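Local coordinates for protein endo-1,4-beta-xylanase D (Paenibacillus polymyxa, PDB 1W0N) that hydrolyses beta-1,4 linkages of xylan and carries a calcium-dependent family 36 carbohydrate-binding module that probably holds the enzyme on its substrate, at residues M20-G23 against G28-S31; Q107-A112 against D125-S130; L111-T114 against G118-D121. All coordinates share one frame; numbering follows the deposited sequence. Where two conformers were deposited one is given.

Contact 1. Residues M20-G23 against G28-S31; sequences MKIG and GKIS
Gly28 N has the CG2 methyl of Ile22 beside it at 4.0 Å, and Gly28 itself is tied by backbone hydrogen bonding to Ala38 of strand 36-39. No hydrogen bond joins 20-23 to 28-31. The two short strands belong to different sheets of the beta-sandwich: 21-23 is an outermost strand of the five-stranded sheet and bonds through its backbone to Ser47 and Tyr45, whereas 28-30 pairs with 36-39 in the other sheet. Ile22 spans from one sheet to the other near the surface of the module. Its side chain forks. With CG1 beside the backbone N and anti to the carbonyl carbon (chi1 -58°), the longer branch reaches toward Lys29 while CG2 lies against N and CA of Gly28. Val37 also touches Ile22, adding the next strand to this apolar patch. Lys29 takes part through the aliphatic root of its side chain, which runs extended beyond CG and crosses the isoleucine at about a right angle. The contact is small and without polar bonds; the closest approach is Ile22 CD1 to Lys29 CG at 3.7 Å.

Contact 2. Residues Q107-A112 against D125-S130; sequences QEIKLA and DFIEFS. With CA (calcium ion), chain B.
Apolar packing carries the whole contact between Ile109 and the pair Ile127 and Phe129, in the core of the beta-sandwich where strand 107-113 of one sheet faces strand 122-130 of the other. Ile109 meets the far end of the phenyl ring with two methyls: CD1 and CG2 each lie 4.0 Å from Phe129 CZ, so the far end of the ring is held in the fork of the side chain. The two residues reach for each other from opposite sheets, the ring approached obliquely. CG2 also touches a second partner, with Ile109 CG2 to Ile127 CD1 at 4.1 Å. Ile127 CD1 reaches forward with CG1 anti to the backbone N (chi1 -171°). Phe129 also packs edge-to-face with Phe52, and Tyr48 of the same strand 45-52 packs on both Ile109 and Phe129.

Metal coordination occupies the other end of 125-130. Asp125 chelates the calcium ion through its backbone O at 2.5 Å and its OD1 at 2.3 Å; Glu16, Glu18, Asp35 and a water complete the site. The second carboxylate oxygen, OD2, forms a salt bridge with Arg62. One strand thus joins an oily interior, with no hydrogen bond across it, to a strongly ionic metal site, consistent with the calcium stabilising this part of the fold.

Contact 3. Residues L111-T114 against G118-D121; sequences LALT and GTWD. With MG (magnesium ion), chain C.
Leu113, a buried leucine, turns its two methyls toward oxygen atoms at the inner side of a magnesium site. Leu113 CD2 lies 4.1 Å from Trp120 O, and Leu113 CD1 lies 4.4 Å from Asp121 OD1, a ligand of the metal. These are van der Waals approaches, and no hydrogen bond passes between 111-114 and 118-121. CG beside the backbone N (chi1 -68°) carries both methyls of the leucine on toward the loop.

One hydrogen bond closes within the loop: Thr119 OG1 donates to Trp120 O over 2.9 Å, arriving in the carbonyl plane on a lone pair at a C=O...donor angle of 134°. This bond holds the threonine hydroxyl in place close to the leucine methyl.

Asp121 grips the magnesium ion with one carboxylate oxygen, OD1 at 2.0 Å. The other, OD2, stands off the metal and accepts a hydrogen bond of 2.7 Å from water 3, itself a metal ligand; together with the OD1-metal bond, this probably limits rotation of the carboxylate. Water 2, also on the metal, donates to Thr119 O. With Tyr40 O and four waters the ion has six ligands. The module is calcium-dependent, and magnesium probably occupies here a site that calcium could take; waters of the shell might then give way to sugar hydroxyls when xylan binds.

Trp120 is exposed and packs on Ser66 and Asn67. Between strands 107-113 and 122-130, the loop is also tied by backbone bonds to Thr70 and Ser66, while Leu113 touches Ala122 at the start of strand 122-130.

Overall arrangement
All three contacts lie in one carbohydrate-binding module, a beta-sandwich. Along the chain contact 1 closes before contacts 2 and 3 open, and those two start from the same strand, 107-113, sharing Leu111 and Ala112. Contact 2 is central, its centre about 13 Å from that of contact 1 and about 15 Å from that of contact 3; contacts 1 and 3, also about 15 Å apart between centres, are peripheral. Met20 CE packs on Ile127 CG2 at 3.6 Å, joining contacts 1 and 2. Strand 122-130, in the six-stranded sheet, carries calcium ligand Asp125 and core residues of contact 2; strand 107-113, in the five-stranded sheet, leads into the magnesium loop.

Contact 1. Residues M20-G23 against G28-S31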
# COMPACT_ATOMS: atom_id res chain seq x y z
N MET A 20 -9.24 5.49 -2.15
CA MET A 20 -9.00 5.53 -0.71
C MET A 20 -8.90 6.97 -0.23
O MET A 20 -8.81 7.91 -1.02
CB MET A 20 -7.69 4.78 -0.40
CG MET A 20 -7.75 3.31 -0.75
SD MET A 20 -6.17 2.56 -0.34
CE MET A 20 -6.38 0.93 -1.05
N LYS A 21 -8.88 7.14 1.09
CA LYS A 21 -8.55 8.42 1.68
C LYS A 21 -7.05 8.67 1.45
O LYS A 21 -6.24 7.76 1.64
CB LYS A 21 -8.85 8.43 3.17
CG LYS A 21 -8.65 9.74 3.83
CD LYS A 21 -9.02 9.69 5.29
CE LYS A 21 -8.72 10.96 6.03
NZ LYS A 21 -9.30 12.11 5.32
N ILE A 22 -6.71 9.88 1.02
CA ILE A 22 -5.34 10.27 0.71
C ILE A 22 -4.96 11.33 1.70
O ILE A 22 -5.66 12.35 1.82
CB ILE A 22 -5.23 10.79 -0.73
CG1 ILE A 22 -5.70 9.76 -1.74
CG2 ILE A 22 -3.80 11.22 -1.01
CD1 ILE A 22 -5.85 10.26 -3.14
N GLY A 23 -3.85 11.17 2.40
CA GLY A 23 -3.40 12.16 3.34
C GLY A 23 -1.92 12.39 3.29
O GLY A 23 -1.18 11.67 2.62
N GLY A 28 -0.94 12.33 -3.57
CA GLY A 28 -2.01 12.68 -4.48
C GLY A 28 -2.23 11.64 -5.53
O GLY A 28 -1.37 10.79 -5.80
N LYS A 29 -3.40 11.71 -6.16
CA LYS A 29 -3.75 10.83 -7.25
C LYS A 29 -2.80 11.02 -8.42
O LYS A 29 -2.39 12.14 -8.74
CB LYS A 29 -5.18 11.11 -7.73
CG LYS A 29 -6.27 10.75 -6.78
CD LYS A 29 -7.64 10.99 -7.40
CE LYS A 29 -8.79 10.78 -6.45
NZ LYS A 29 -10.09 10.81 -7.15
N ILE A 30 -2.50 9.91 -9.07
CA ILE A 30 -1.66 9.87 -10.26
C ILE A 30 -2.38 9.13 -11.37
O ILE A 30 -3.29 8.33 -11.13
CB ILE A 30 -0.30 9.19 -9.97
CG1 ILE A 30 -0.48 7.73 -9.51
CG2 ILE A 30 0.48 10.01 -8.96
CD1 ILE A 30 0.81 6.97 -9.27
N SER A 31 -1.92 9.40 -12.60
CA SER A 31 -2.35 8.68 -13.78
C SER A 31 -1.24 7.87 -14.42
O SER A 31 -1.54 6.96 -15.20
CB SER A 31 -2.89 9.68 -14.81
OG SER A 31 -1.97 10.71 -15.05

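Contact 2. Residues Q107-A112 against D125-S130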
# COMPACT_ATOMS: atom_id res chain seq x y z
N GLN A 107 -11.42 -2.87 10.32
CA GLN A 107 -10.01 -2.53 10.55
C GLN A 107 -9.56 -1.51 9.52
O GLN A 107 -9.83 -1.63 8.33
CB GLN A 107 -9.14 -3.78 10.42
CG GLN A 107 -9.48 -4.86 11.45
CD GLN A 107 -9.28 -4.40 12.90
OE1 GLN A 107 -8.45 -3.55 13.18
NE2 GLN A 107 -10.04 -4.96 13.80
N GLU A 108 -8.82 -0.51 10.00
CA GLU A 108 -8.19 0.43 9.09
C GLU A 108 -7.08 -0.27 8.33
O GLU A 108 -6.25 -0.96 8.92
CB GLU A 108 -7.59 1.60 9.85
CG GLU A 108 -6.89 2.60 8.92
CD GLU A 108 -6.05 3.56 9.67
OE1 GLU A 108 -4.95 3.20 10.27
OE2 GLU A 108 -6.37 4.74 9.71
N ILE A 109 -7.07 -0.06 7.01
CA ILE A 109 -5.99 -0.49 6.13
C ILE A 109 -5.25 0.76 5.70
O ILE A 109 -5.88 1.71 5.21
CB ILE A 109 -6.55 -1.21 4.89
CG1 ILE A 109 -7.55 -2.31 5.25
CG2 ILE A 109 -5.41 -1.75 4.02
CD1 ILE A 109 -7.06 -3.34 6.22
N LYS A 110 -3.95 0.80 5.90
CA LYS A 110 -3.16 1.97 5.53
C LYS A 110 -1.90 1.52 4.81
O LYS A 110 -1.25 0.53 5.21
CB LYS A 110 -2.83 2.78 6.77
CG LYS A 110 -1.99 4.02 6.54
CD LYS A 110 -1.83 4.87 7.74
CE LYS A 110 -0.97 4.31 8.77
NZ LYS A 110 -0.77 5.35 9.79
N LEU A 111 -1.55 2.24 3.75
CA LEU A 111 -0.26 2.09 3.08
C LEU A 111 0.49 3.40 3.24
O LEU A 111 -0.06 4.50 3.02
CB LEU A 111 -0.47 1.77 1.59
CG LEU A 111 -1.12 0.41 1.30
CD1 LEU A 111 -1.63 0.36 -0.14
CD2 LEU A 111 -0.17 -0.75 1.54
N ALA A 112 1.77 3.32 3.61
CA ALA A 112 2.64 4.51 3.81
C ALA A 112 4.05 4.11 3.52
O ALA A 112 4.41 2.95 3.66
CB ALA A 112 2.53 5.03 5.22
N ASP A 125 -1.12 1.21 -7.05
CA ASP A 125 -2.24 1.05 -7.99
C ASP A 125 -3.50 0.55 -7.26
O ASP A 125 -4.57 1.18 -7.34
CB ASP A 125 -1.79 0.08 -9.09
CG ASP A 125 -2.80 -0.12 -10.20
OD1 ASP A 125 -3.89 0.46 -10.13
OD2 ASP A 125 -2.50 -0.89 -11.14
N PHE A 126 -3.37 -0.56 -6.55
CA PHE A 126 -4.49 -1.18 -5.85
C PHE A 126 -3.92 -2.15 -4.82
O PHE A 126 -2.74 -2.53 -4.88
CB PHE A 126 -5.43 -1.93 -6.82
CG PHE A 126 -4.79 -3.06 -7.57
CD1 PHE A 126 -4.52 -4.30 -6.96
CD2 PHE A 126 -4.48 -2.90 -8.92
CE1 PHE A 126 -3.95 -5.35 -7.67
CE2 PHE A 126 -3.94 -3.97 -9.65
CZ PHE A 126 -3.67 -5.18 -9.02
N ILE A 127 -4.82 -2.57 -3.92
CA ILE A 127 -4.56 -3.64 -2.97
C ILE A 127 -5.60 -4.73 -3.20
O ILE A 127 -6.74 -4.46 -3.56
CB ILE A 127 -4.61 -3.11 -1.51
CG1 ILE A 127 -4.12 -4.16 -0.50
CG2 ILE A 127 -6.00 -2.60 -1.14
CD1 ILE A 127 -3.69 -3.56 0.83
N GLU A 128 -5.18 -5.99 -2.98
CA GLU A 128 -6.07 -7.13 -3.12
C GLU A 128 -5.87 -8.07 -1.94
O GLU A 128 -4.76 -8.51 -1.67
CB GLU A 128 -5.77 -7.88 -4.42
CG GLU A 128 -6.84 -8.83 -4.82
CD GLU A 128 -6.38 -9.90 -5.84
OE1 GLU A 128 -5.22 -10.01 -6.25
OE2 GLU A 128 -7.20 -10.77 -6.21
N PHE A 129 -6.98 -8.41 -1.26
CA PHE A 129 -7.00 -9.39 -0.20
C PHE A 129 -7.60 -10.67 -0.70
O PHE A 129 -8.60 -10.67 -1.43
CB PHE A 129 -7.88 -8.88 0.97
CG PHE A 129 -7.29 -7.71 1.69
CD1 PHE A 129 -7.54 -6.40 1.29
CD2 PHE A 129 -6.49 -7.91 2.80
CE1 PHE A 129 -6.95 -5.33 1.99
CE2 PHE A 129 -5.95 -6.87 3.49
CZ PHE A 129 -6.15 -5.58 3.06
N SER A 130 -7.01 -11.80 -0.27
CA SER A 130 -7.55 -13.09 -0.59
C SER A 130 -7.28 -14.04 0.57
O SER A 130 -6.46 -13.76 1.44
CB SER A 130 -6.94 -13.63 -1.87
OG SER A 130 -5.56 -13.75 -1.77
CA CA B . -5.57 1.90 -9.55
O HOH W 1 -6.22 1.38 -11.83

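Contact 3. Residues L111-T114 against G118-D121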
# COMPACT_ATOMS: atom_id res chain seq x y z
N LEU A 111 -1.55 2.24 3.75
CA LEU A 111 -0.26 2.09 3.08
C LEU A 111 0.49 3.40 3.24
O LEU A 111 -0.06 4.50 3.02
CB LEU A 111 -0.47 1.77 1.59
CG LEU A 111 -1.12 0.41 1.30
CD1 LEU A 111 -1.63 0.36 -0.14
CD2 LEU A 111 -0.17 -0.75 1.54
N ALA A 112 1.77 3.32 3.61
CA ALA A 112 2.64 4.51 3.81
C ALA A 112 4.05 4.11 3.52
O ALA A 112 4.41 2.95 3.66
CB ALA A 112 2.53 5.03 5.22
N LEU A 113 4.93 5.02 3.12
CA LEU A 113 6.34 4.68 2.94
C LEU A 113 6.94 4.15 4.23
O LEU A 113 6.67 4.66 5.32
CB LEU A 113 7.14 5.89 2.47
CG LEU A 113 6.86 6.41 1.07
CD1 LEU A 113 7.68 7.62 0.77
CD2 LEU A 113 7.07 5.39 0.02
N THR A 114 7.81 3.15 4.11
CA THR A 114 8.51 2.59 5.24
C THR A 114 9.48 3.62 5.91
O THR A 114 9.64 3.64 7.10
CB THR A 114 9.21 1.26 4.74
OG1 THR A 114 8.29 0.36 4.17
CG2 THR A 114 9.95 0.53 5.79
N GLY A 118 15.13 6.78 3.11
CA GLY A 118 15.75 5.54 2.87
C GLY A 118 15.35 5.17 1.53
O GLY A 118 16.18 4.47 0.90
N THR A 119 14.11 5.60 0.99
CA THR A 119 13.78 5.10 -0.23
C THR A 119 13.22 6.10 -1.21
O THR A 119 12.99 7.25 -0.85
CB THR A 119 12.77 4.03 -0.09
OG1 THR A 119 11.46 4.56 0.08
CG2 THR A 119 13.02 3.07 1.04
N TRP A 120 13.05 5.68 -2.45
CA TRP A 120 12.42 6.47 -3.47
C TRP A 120 10.92 6.55 -3.17
O TRP A 120 10.43 6.13 -2.13
CB TRP A 120 12.75 5.86 -4.83
CG TRP A 120 14.20 5.98 -5.16
CD1 TRP A 120 15.10 4.98 -5.23
CD2 TRP A 120 14.90 7.20 -5.44
NE1 TRP A 120 16.33 5.48 -5.55
CE2 TRP A 120 16.24 6.85 -5.67
CE3 TRP A 120 14.53 8.55 -5.51
CZ2 TRP A 120 17.22 7.81 -5.99
CZ3 TRP A 120 15.50 9.48 -5.81
CH2 TRP A 120 16.83 9.10 -6.05
N ASP A 121 10.19 7.14 -4.10
CA ASP A 121 8.77 7.34 -3.93
C ASP A 121 8.01 6.16 -4.49
O ASP A 121 8.48 5.49 -5.42
CB ASP A 121 8.38 8.65 -4.57
CG ASP A 121 9.13 9.80 -3.95
OD1 ASP A 121 9.35 9.72 -2.71
OD2 ASP A 121 9.50 10.77 -4.65
MG MG C . 10.37 10.76 -1.31
O HOH W 2 10.74 9.00 -0.30
O HOH W 3 10.09 12.39 -2.57
O HOH W 4 11.35 11.92 0.07
O HOH W 5 12.22 10.40 -2.25